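Local structure of uncharacterized protein (Bacteroides vulgatus, 4FMR) at residues B[130-136]-B[155-161]; B[8-12]-B[124-130]; B[81-87]-B[101-107]. The protein is of unknown function but probably binds DNA, joining an HU/IHF-like DNA-binding domain to a C-terminal Ig-like domain. All blocks are in the same frame, centred on the assembly; numbering follows the deposited sequence.

Interaction 1 (B[130-136]-B[155-161]); sequences KFYIGSG and TLFGKNL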
loop_
_atom_site.group_PDB
_atom_site.type_symbol
_atom_site.label_atom_id
_atom_site.label_comp_id
_atom_site.label_asym_id
_atom_site.label_seq_id
_atom_site.Cartn_x
_atom_site.Cartn_y
_atom_site.Cartn_z
ATOM N N LYS B 130 25.056 16.901 -7.990
ATOM C CA LYS B 130 23.950 17.746 -7.538
ATOM C C LYS B 130 22.900 17.896 -8.681
ATOM O O LYS B 130 22.382 18.983 -8.933
ATOM C CB LYS B 130 24.456 19.113 -7.019
ATOM C CG LYS B 130 24.854 19.092 -5.531
ATOM C CD LYS B 130 23.638 18.885 -4.600
ATOM C CE LYS B 130 24.001 18.560 -3.170
ATOM N NZ LYS B 130 22.790 18.284 -2.348
ATOM N N PHE B 131 22.596 16.771 -9.353
ATOM C CA PHE B 131 21.620 16.638 -10.430
ATOM C C PHE B 131 21.034 15.245 -10.353
ATOM O O PHE B 131 21.629 14.274 -10.840
ATOM C CB PHE B 131 22.235 16.924 -11.808
ATOM C CG PHE B 131 21.323 16.669 -12.987
ATOM C CD1 PHE B 131 20.094 17.314 -13.091
ATOM C CD2 PHE B 131 21.728 15.852 -14.035
ATOM C CE1 PHE B 131 19.264 17.104 -14.200
ATOM C CE2 PHE B 131 20.909 15.662 -15.153
ATOM C CZ PHE B 131 19.687 16.294 -15.232
ATOM N N TYR B 132 19.871 15.150 -9.699
ATOM C CA TYR B 132 19.196 13.892 -9.454
ATOM C C TYR B 132 17.744 14.114 -9.065
ATOM O O TYR B 132 17.359 15.221 -8.681
ATOM C CB TYR B 132 19.926 13.106 -8.324
ATOM C CG TYR B 132 19.959 13.831 -6.993
ATOM C CD1 TYR B 132 18.877 13.774 -6.118
ATOM C CD2 TYR B 132 21.072 14.573 -6.606
ATOM C CE1 TYR B 132 18.892 14.463 -4.905
ATOM C CE2 TYR B 132 21.099 15.260 -5.395
ATOM C CZ TYR B 132 20.018 15.176 -4.533
ATOM O OH TYR B 132 20.046 15.841 -3.326
ATOM N N ILE B 133 16.972 13.027 -9.139
ATOM C CA ILE B 133 15.591 12.903 -8.711
ATOM C C ILE B 133 15.645 12.257 -7.320
ATOM O O ILE B 133 16.095 11.114 -7.205
ATOM C CB ILE B 133 14.745 12.088 -9.742
ATOM C CG1 ILE B 133 14.745 12.753 -11.148
ATOM C CG2 ILE B 133 13.334 11.865 -9.201
ATOM C CD1 ILE B 133 14.239 11.876 -12.349
ATOM N N GLY B 134 15.265 13.017 -6.291
ATOM C CA GLY B 134 15.284 12.590 -4.893
ATOM C C GLY B 134 14.054 11.817 -4.471
ATOM O O GLY B 134 14.155 10.714 -3.919
ATOM N N SER B 135 12.877 12.411 -4.715
ATOM C CA SER B 135 11.578 11.829 -4.392
ATOM C C SER B 135 10.524 12.235 -5.417
ATOM O O SER B 135 10.796 13.017 -6.333
ATOM C CB SER B 135 11.149 12.239 -2.987
ATOM O OG SER B 135 11.544 13.565 -2.703
ATOM N N GLY B 136 9.339 11.670 -5.262
ATOM C CA GLY B 136 8.209 11.903 -6.139
ATOM C C GLY B 136 6.887 11.862 -5.409
ATOM O O GLY B 136 6.797 11.293 -4.320
ATOM N N THR B 155 4.608 14.808 -9.246
ATOM C CA THR B 155 5.634 15.767 -8.815
ATOM C C THR B 155 6.968 15.051 -8.562
ATOM O O THR B 155 7.025 14.084 -7.819
ATOM C CB THR B 155 5.201 16.563 -7.558
ATOM O OG1 THR B 155 3.961 17.215 -7.815
ATOM C CG2 THR B 155 6.220 17.606 -7.161
ATOM N N LEU B 156 8.038 15.598 -9.112
ATOM C CA LEU B 156 9.409 15.140 -8.926
ATOM C C LEU B 156 10.177 16.138 -8.080
ATOM O O LEU B 156 10.220 17.316 -8.427
ATOM C CB LEU B 156 10.113 14.966 -10.285
ATOM C CG LEU B 156 9.549 13.913 -11.201
ATOM C CD1 LEU B 156 9.779 14.279 -12.649
ATOM C CD2 LEU B 156 10.089 12.560 -10.848
ATOM N N PHE B 157 10.782 15.683 -6.971
ATOM C CA PHE B 157 11.605 16.546 -6.129
ATOM C C PHE B 157 13.066 16.186 -6.339
ATOM O O PHE B 157 13.382 15.015 -6.520
ATOM C CB PHE B 157 11.198 16.421 -4.648
ATOM C CG PHE B 157 9.740 16.723 -4.385
ATOM C CD1 PHE B 157 9.314 18.029 -4.149
ATOM C CD2 PHE B 157 8.798 15.701 -4.343
ATOM C CE1 PHE B 157 7.974 18.303 -3.860
ATOM C CE2 PHE B 157 7.460 15.975 -4.071
ATOM C CZ PHE B 157 7.056 17.271 -3.825
ATOM N N GLY B 158 13.947 17.173 -6.345
ATOM C CA GLY B 158 15.359 16.875 -6.523
ATOM C C GLY B 158 16.259 18.081 -6.567
ATOM O O GLY B 158 16.022 19.069 -5.858
ATOM N N LYS B 159 17.329 17.975 -7.384
ATOM C CA LYS B 159 18.343 19.012 -7.553
ATOM C C LYS B 159 18.580 19.300 -9.015
ATOM O O LYS B 159 18.824 18.375 -9.800
ATOM C CB LYS B 159 19.680 18.627 -6.876
ATOM C CG LYS B 159 19.653 18.618 -5.346
ATOM C CD LYS B 159 19.747 19.993 -4.709
ATOM C CE LYS B 159 19.672 19.882 -3.205
ATOM N NZ LYS B 159 19.901 21.190 -2.537
ATOM N N ASN B 160 18.488 20.606 -9.364
ATOM C CA ASN B 160 18.709 21.203 -10.685
ATOM C C ASN B 160 17.982 20.429 -11.797
ATOM O O ASN B 160 18.569 20.094 -12.824
ATOM C CB ASN B 160 20.213 21.294 -10.969
ATOM C CG ASN B 160 20.884 22.242 -10.018
ATOM O OD1 ASN B 160 20.558 23.439 -9.956
ATOM N ND2 ASN B 160 21.803 21.714 -9.222
ATOM N N LEU B 161 16.680 20.217 -11.593
ATOM C CA LEU B 161 15.805 19.453 -12.483
ATOM C C LEU B 161 15.152 20.319 -13.582
ATOM O O LEU B 161 14.533 19.737 -14.475
ATOM C CB LEU B 161 14.696 18.751 -11.657
ATOM C CG LEU B 161 15.128 17.610 -10.722
ATOM C CD1 LEU B 161 13.909 16.948 -10.066
ATOM C CD2 LEU B 161 15.908 16.537 -11.472
#
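Lys159 lies alongside Tyr132, the two side chains running the same way, with Lys159 CB over one face of the Tyr132 ring, 4.3 Å from its centroid, in a CH-pi contact. Tyr132 CG stands between its backbone N and carbonyl carbon (chi1 61°), which brings the ring beside the lysine chain, whose CG is 3.5 Å from Tyr132 OH. Lys130, poorly ordered, also runs beside Lys159. Its NZ is 4.1 Å from Lys159 NZ, a like-charge approach that nearby Asp12 would probably ease. The backbone of Lys130 is held more firmly: Asn160 ND2 donates to Lys130 O at 2.8 Å, in the plane of its own amide and nearly straight (163°).

From this end two antiparallel strands of the Ig-like domain run on, interrupted by a classic beta bulge. Phe157 O takes both Gly134 N, at 2.8 Å, and Ser135 N, at 3.2 Å, while Phe157 N donates back to Ser135 O. Phe157 also sets its CB 3.5 Å from Ser135 OG, on the sheet face shared with Tyr132 and Lys159. Leu156 points to the other face; there its CD2 meets Ile133 CG2 at 3.7 Å, and both side chains pack on Leu213 of strand 209-217.

Interaction 2 (B[8-12]-B[124-130]); sequences AWLVD and LGERPTK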
loop_
_atom_site.group_PDB
_atom_site.type_symbol
_atom_site.label_atom_id
_atom_site.label_comp_id
_atom_site.label_asym_id
_atom_site.label_seq_id
_atom_site.Cartn_x
_atom_site.Cartn_y
_atom_site.Cartn_z
ATOM N N ALA B 8 21.379 2.645 0.143
ATOM C CA ALA B 8 20.618 3.890 0.226
ATOM C C ALA B 8 21.500 5.146 0.247
ATOM O O ALA B 8 22.537 5.187 0.920
ATOM C CB ALA B 8 19.743 3.876 1.466
ATOM N N TRP B 9 21.048 6.179 -0.489
ATOM C CA TRP B 9 21.650 7.511 -0.568
ATOM C C TRP B 9 21.057 8.434 0.472
ATOM O O TRP B 9 19.927 8.214 0.924
ATOM C CB TRP B 9 21.430 8.157 -1.950
ATOM C CG TRP B 9 22.018 7.443 -3.122
ATOM C CD1 TRP B 9 21.335 6.859 -4.149
ATOM C CD2 TRP B 9 23.408 7.358 -3.462
ATOM N NE1 TRP B 9 22.218 6.376 -5.090
ATOM C CE2 TRP B 9 23.498 6.652 -4.683
ATOM C CE3 TRP B 9 24.593 7.794 -2.841
ATOM C CZ2 TRP B 9 24.727 6.364 -5.293
ATOM C CZ3 TRP B 9 25.810 7.500 -3.441
ATOM C CH2 TRP B 9 25.871 6.788 -4.649
ATOM N N LEU B 10 21.779 9.520 0.788
ATOM C CA LEU B 10 21.304 10.555 1.696
ATOM C C LEU B 10 20.939 11.770 0.846
ATOM O O LEU B 10 21.823 12.455 0.323
ATOM C CB LEU B 10 22.346 10.883 2.786
ATOM C CG LEU B 10 22.655 9.772 3.799
ATOM C CD1 LEU B 10 23.985 10.012 4.485
ATOM C CD2 LEU B 10 21.563 9.649 4.830
ATOM N N VAL B 11 19.632 11.966 0.623
ATOM C CA VAL B 11 19.098 13.064 -0.193
ATOM C C VAL B 11 18.357 14.047 0.726
ATOM O O VAL B 11 18.019 13.695 1.861
ATOM C CB VAL B 11 18.197 12.582 -1.379
ATOM C CG1 VAL B 11 18.988 11.762 -2.397
ATOM C CG2 VAL B 11 16.961 11.819 -0.897
ATOM N N ASP B 12 18.110 15.274 0.233
ATOM C CA ASP B 12 17.396 16.301 0.991
ATOM C C ASP B 12 15.894 16.006 0.984
ATOM O O ASP B 12 15.355 15.534 -0.022
ATOM C CB ASP B 12 17.699 17.703 0.438
ATOM C CG ASP B 12 19.117 18.162 0.734
ATOM O OD1 ASP B 12 19.432 18.388 1.926
ATOM O OD2 ASP B 12 19.914 18.297 -0.225
ATOM N N LEU B 124 25.368 4.719 1.545
ATOM C CA LEU B 124 26.406 5.107 0.575
ATOM C C LEU B 124 26.843 6.573 0.751
ATOM O O LEU B 124 27.771 7.033 0.076
ATOM C CB LEU B 124 25.888 4.905 -0.873
ATOM C CG LEU B 124 25.299 3.549 -1.290
ATOM C CD1 LEU B 124 24.649 3.658 -2.647
ATOM C CD2 LEU B 124 26.355 2.459 -1.326
ATOM N N GLY B 125 26.157 7.282 1.645
ATOM C CA GLY B 125 26.383 8.695 1.914
ATOM C C GLY B 125 25.507 9.558 1.028
ATOM O O GLY B 125 24.400 9.145 0.662
ATOM N N GLU B 126 25.994 10.761 0.673
ATOM C CA GLU B 126 25.272 11.682 -0.207
ATOM C C GLU B 126 25.568 11.352 -1.658
ATOM O O GLU B 126 26.642 10.820 -1.949
ATOM C CB GLU B 126 25.622 13.140 0.104
ATOM C CG GLU B 126 24.880 13.664 1.321
ATOM C CD GLU B 126 25.269 15.055 1.778
ATOM O OE1 GLU B 126 25.153 16.009 0.975
ATOM O OE2 GLU B 126 25.648 15.195 2.962
ATOM N N ARG B 127 24.606 11.639 -2.561
ATOM C CA ARG B 127 24.722 11.392 -4.005
ATOM C C ARG B 127 25.933 12.163 -4.576
ATOM O O ARG B 127 26.187 13.296 -4.152
ATOM C CB ARG B 127 23.420 11.750 -4.751
ATOM C CG ARG B 127 22.246 10.854 -4.357
ATOM C CD ARG B 127 21.082 10.846 -5.328
ATOM N NE ARG B 127 21.418 10.209 -6.603
ATOM C CZ ARG B 127 20.526 9.733 -7.467
ATOM N NH1 ARG B 127 19.226 9.788 -7.192
ATOM N NH2 ARG B 127 20.926 9.195 -8.612
ATOM N N PRO B 128 26.734 11.532 -5.469
ATOM C CA PRO B 128 27.965 12.192 -5.961
ATOM C C PRO B 128 27.746 13.528 -6.685
ATOM O O PRO B 128 28.575 14.437 -6.535
ATOM C CB PRO B 128 28.551 11.167 -6.942
ATOM C CG PRO B 128 27.965 9.855 -6.525
ATOM C CD PRO B 128 26.592 10.171 -6.030
ATOM N N THR B 129 26.659 13.636 -7.475
ATOM C CA THR B 129 26.334 14.824 -8.268
ATOM C C THR B 129 25.158 15.601 -7.661
ATOM O O THR B 129 24.357 15.028 -6.920
ATOM C CB THR B 129 26.025 14.422 -9.731
ATOM O OG1 THR B 129 25.876 15.600 -10.526
ATOM C CG2 THR B 129 24.787 13.524 -9.870
ATOM N N LYS B 130 25.056 16.901 -7.990
ATOM C CA LYS B 130 23.950 17.746 -7.538
ATOM C C LYS B 130 22.900 17.896 -8.681
ATOM O O LYS B 130 22.382 18.983 -8.933
ATOM C CB LYS B 130 24.456 19.113 -7.019
ATOM C CG LYS B 130 24.854 19.092 -5.531
ATOM C CD LYS B 130 23.638 18.885 -4.600
ATOM C CE LYS B 130 24.001 18.560 -3.170
ATOM N NZ LYS B 130 22.790 18.284 -2.348
#
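Trp9 is clasped between Leu124 and Arg127, one on each face of its indole. Leu124 CD1 sits squarely over the six-membered ring, 3.7 Å from its centroid. On the opposite face Arg127 CG makes a second CH-pi contact, 3.9 Å from the centroid of the five-membered ring. Arg127 bends at chi3 (68°), and its guanidinium lies almost parallel to the indole, the planes 4° apart. The cation-pi contact this gives is off-centre, with Arg127 CZ 4.8 Å from the five-membered centroid, so the methylenes of the arginine do the closer packing. Pro128 crosses the far end of the indole, its CD 3.7 Å from Trp9 CH2, and Val11 CG1 runs beside Arg127 CD.

The backbones are joined more sparingly, as parallel neighbours with two clear bonds. Leu124 N donates to Ala8 O, and Leu10 N to Gly125 O at 2.7 Å, the second noticeably bent. Gly125 has a positive phi (91°), a conformation that favours glycine.

Past this point the contact becomes loose and more exposed. Glu126, an exposed residue, lays its CG 3.4 Å from Leu10 O. Farther along, Asp12 crosses Lys130 at about a right angle, OD2 to NZ 3.6 Å, a stretched salt bridge; the same oxygen has long, weak pairings with Lys23 and Lys159.

Strand 4-12 is the middle strand of a mixed sheet of the HU/IHF-like DNA-binding domain, between 23-27 and 119-126. Phe86, Ala90 and Asn93 of the second subunit pack against Ala8, Leu10 and Glu126 respectively. Tyr132, on the first strand of the Ig-like domain, rests on Val11, Asp12 and Arg127, so the contact lies where the two domains meet.

Interaction 3 (B[81-87]-B[101-107]); sequences RGVAQFR and SIYVSLT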
loop_
_atom_site.group_PDB
_atom_site.type_symbol
_atom_site.label_atom_id
_atom_site.label_comp_id
_atom_site.label_asym_id
_atom_site.label_seq_id
_atom_site.Cartn_x
_atom_site.Cartn_y
_atom_site.Cartn_z
ATOM N N ARG B 81 -1.620 -7.781 2.712
ATOM C CA ARG B 81 -3.009 -7.728 3.105
ATOM C C ARG B 81 -3.671 -6.654 2.224
ATOM O O ARG B 81 -3.132 -5.551 2.057
ATOM C CB ARG B 81 -3.209 -7.481 4.598
ATOM C CG ARG B 81 -4.693 -7.448 5.032
ATOM C CD ARG B 81 -5.218 -6.037 4.940
ATOM N NE ARG B 81 -6.461 -5.884 5.694
ATOM C CZ ARG B 81 -7.018 -4.716 5.960
ATOM N NH1 ARG B 81 -6.459 -3.593 5.526
ATOM N NH2 ARG B 81 -8.107 -4.651 6.712
ATOM N N GLY B 82 -4.818 -7.001 1.648
ATOM C CA GLY B 82 -5.583 -6.095 0.807
ATOM C C GLY B 82 -7.022 -5.997 1.255
ATOM O O GLY B 82 -7.584 -6.950 1.817
ATOM N N VAL B 83 -7.624 -4.840 0.981
ATOM C CA VAL B 83 -9.025 -4.561 1.213
ATOM C C VAL B 83 -9.437 -3.428 0.248
ATOM O O VAL B 83 -8.655 -2.506 0.008
ATOM C CB VAL B 83 -9.386 -4.261 2.717
ATOM C CG1 VAL B 83 -8.859 -2.903 3.193
ATOM C CG2 VAL B 83 -10.894 -4.397 2.982
ATOM N N ALA B 84 -10.660 -3.513 -0.300
ATOM C CA ALA B 84 -11.239 -2.443 -1.127
ATOM C C ALA B 84 -11.471 -1.187 -0.268
ATOM O O ALA B 84 -11.874 -1.279 0.912
ATOM C CB ALA B 84 -12.569 -2.904 -1.740
ATOM N N GLN B 85 -11.233 -0.012 -0.875
ATOM C CA GLN B 85 -11.469 1.293 -0.244
ATOM C C GLN B 85 -12.206 2.189 -1.236
ATOM O O GLN B 85 -12.142 1.937 -2.446
ATOM C CB GLN B 85 -10.146 1.951 0.201
ATOM C CG GLN B 85 -9.257 1.124 1.105
ATOM C CD GLN B 85 -9.463 1.460 2.548
ATOM O OE1 GLN B 85 -10.278 0.866 3.229
ATOM N NE2 GLN B 85 -8.709 2.414 3.050
ATOM N N PHE B 86 -12.819 3.264 -0.737
ATOM C CA PHE B 86 -13.578 4.235 -1.542
ATOM C C PHE B 86 -12.963 5.632 -1.513
ATOM O O PHE B 86 -12.389 6.047 -0.505
ATOM C CB PHE B 86 -15.035 4.321 -1.034
ATOM C CG PHE B 86 -15.729 2.977 -1.021
ATOM C CD1 PHE B 86 -15.970 2.283 -2.208
ATOM C CD2 PHE B 86 -16.103 2.376 0.183
ATOM C CE1 PHE B 86 -16.604 1.038 -2.196
ATOM C CE2 PHE B 86 -16.752 1.137 0.189
ATOM C CZ PHE B 86 -16.995 0.476 -1.001
ATOM N N ARG B 87 -13.069 6.348 -2.639
ATOM C CA ARG B 87 -12.617 7.743 -2.707
ATOM C C ARG B 87 -13.809 8.637 -2.958
ATOM O O ARG B 87 -14.783 8.211 -3.581
ATOM C CB ARG B 87 -11.550 7.986 -3.782
ATOM C CG ARG B 87 -10.222 7.285 -3.592
ATOM C CD ARG B 87 -9.173 7.847 -4.543
ATOM N NE ARG B 87 -8.225 6.834 -5.027
ATOM C CZ ARG B 87 -7.101 6.488 -4.406
ATOM N NH1 ARG B 87 -6.777 7.041 -3.244
ATOM N NH2 ARG B 87 -6.312 5.557 -4.922
ATOM N N SER B 101 -14.737 6.529 -6.624
ATOM C CA SER B 101 -13.949 5.442 -7.178
ATOM C C SER B 101 -13.571 4.423 -6.101
ATOM O O SER B 101 -13.618 4.692 -4.894
ATOM C CB SER B 101 -12.693 5.973 -7.872
ATOM O OG SER B 101 -11.825 6.679 -7.001
ATOM N N ILE B 102 -13.238 3.228 -6.578
ATOM C CA ILE B 102 -12.764 2.094 -5.820
ATOM C C ILE B 102 -11.278 1.931 -6.098
ATOM O O ILE B 102 -10.824 2.148 -7.221
ATOM C CB ILE B 102 -13.552 0.798 -6.189
ATOM C CG1 ILE B 102 -15.087 0.981 -6.144
ATOM C CG2 ILE B 102 -13.075 -0.435 -5.373
ATOM C CD1 ILE B 102 -15.885 -0.175 -6.879
ATOM N N TYR B 103 -10.525 1.549 -5.070
ATOM C CA TYR B 103 -9.132 1.159 -5.162
ATOM C C TYR B 103 -8.934 0.088 -4.117
ATOM O O TYR B 103 -9.814 -0.143 -3.273
ATOM C CB TYR B 103 -8.137 2.337 -5.025
ATOM C CG TYR B 103 -8.051 2.930 -3.635
ATOM C CD1 TYR B 103 -8.972 3.886 -3.201
ATOM C CD2 TYR B 103 -7.034 2.556 -2.757
ATOM C CE1 TYR B 103 -8.877 4.458 -1.928
ATOM C CE2 TYR B 103 -6.942 3.106 -1.477
ATOM C CZ TYR B 103 -7.850 4.073 -1.078
ATOM O OH TYR B 103 -7.743 4.609 0.178
ATOM N N VAL B 104 -7.805 -0.592 -4.195
ATOM C CA VAL B 104 -7.456 -1.605 -3.213
ATOM C C VAL B 104 -6.254 -1.071 -2.465
ATOM O O VAL B 104 -5.236 -0.721 -3.068
ATOM C CB VAL B 104 -7.209 -3.007 -3.859
ATOM C CG1 VAL B 104 -6.676 -4.025 -2.844
ATOM C CG2 VAL B 104 -8.465 -3.531 -4.524
ATOM N N SER B 105 -6.395 -0.977 -1.171
ATOM C CA SER B 105 -5.312 -0.571 -0.279
ATOM C C SER B 105 -4.484 -1.802 0.081
ATOM O O SER B 105 -5.053 -2.811 0.510
ATOM C CB SER B 105 -5.873 0.084 0.974
ATOM O OG SER B 105 -4.783 0.682 1.649
ATOM N N LEU B 106 -3.162 -1.739 -0.115
ATOM C CA LEU B 106 -2.314 -2.885 0.141
ATOM C C LEU B 106 -1.266 -2.584 1.184
ATOM O O LEU B 106 -0.679 -1.507 1.195
ATOM C CB LEU B 106 -1.648 -3.381 -1.159
ATOM C CG LEU B 106 -2.603 -3.871 -2.259
ATOM C CD1 LEU B 106 -1.963 -3.762 -3.574
ATOM C CD2 LEU B 106 -3.087 -5.317 -2.008
ATOM N N THR B 107 -1.049 -3.541 2.092
ATOM C CA THR B 107 -0.033 -3.386 3.126
ATOM C C THR B 107 0.853 -4.643 3.100
ATOM O O THR B 107 0.389 -5.700 2.670
ATOM C CB THR B 107 -0.641 -3.074 4.509
ATOM O OG1 THR B 107 0.431 -2.708 5.378
ATOM C CG2 THR B 107 -1.408 -4.248 5.115
HETATM O O HOH W 1 -4.496 -2.872 3.478
HETATM O O HOH W 2 -6.761 4.105 2.925
HETATM O O HOH W 3 -9.992 6.217 0.892
HETATM O O HOH W 4 -9.363 5.478 -7.223
#
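The guanidinium of Arg87 lies flat on the ring of Tyr103, the planes only 9° apart and Arg87 CZ 3.7 Å from the ring centroid: stacking and cation-pi contact in one. The opposite face of the ring receives Gln85, whose CB makes a CH-pi contact 3.7 Å from the same centroid. Tyr103 CG stands between its own backbone N and carbonyl carbon (chi1 70°), which swings the ring across to the partner strand and into this sandwich. Gln85 CG comes 3.5 Å from Ser105 CB; a bend at chi2 beyond it turns the amide at 80° to the phenol plane.

Waters tie the polar ends together. One, lying in the plane of the Tyr103 ring, bridges Tyr103 OH, at 2.9 Å, to Phe86 O; another, at the edge of the Arg87 guanidinium, accepts from Arg87 NE and reaches Ser101 OG at 2.7 Å. A leucine in place of Tyr103 would probably leave the Arg87 guanidinium without its flat support and freer to turn, and the water on Phe86 O without its hydroxyl partner.

Beneath these side chains the strands form an antiparallel ladder without a bulge, looser at its Arg87-Ser101 end, with paired bonds such as Gln85 N to Tyr103 O at 2.8 Å and Tyr103 N back to Gln85 O. This pair of strands is consistent with the base of the beta arm of HU/IHF proteins.

On the Tyr103 side the second subunit closes in: its Glu210 forms a salt bridge with Arg81 NE, and its Asp145 is hydrogen-bonded to Ser105 OG. On the other face, Val104 packs on Leu69 and Met70 of helix 51-70. Within the sheet, strand 80-87 runs between 101-108 and the short strand 74-76.

In the fold
Interactions 1 and 2 are neighbours in series that share Lys130 and touch, for instance with Lys159 CE against Asp12 OD2, joining the DNA-binding and Ig-like regions. Interaction 3 lies across the chain's centre, about 29 Å from interaction 1 and 34 Å from interaction 2, centre to centre. All three are partly buried. Interaction 1, untouched by the second subunit, sends one face into the Ig-like core; interactions 2 and 3 both border the dimer partner. Their chemistry differs accordingly: a bulged antiparallel pair in interaction 1, a sparsely bonded parallel pair relying on a clamped indole in interaction 2, and an unbulged ladder with a cation-pi stack whose polar edges are met by waters in interaction 3.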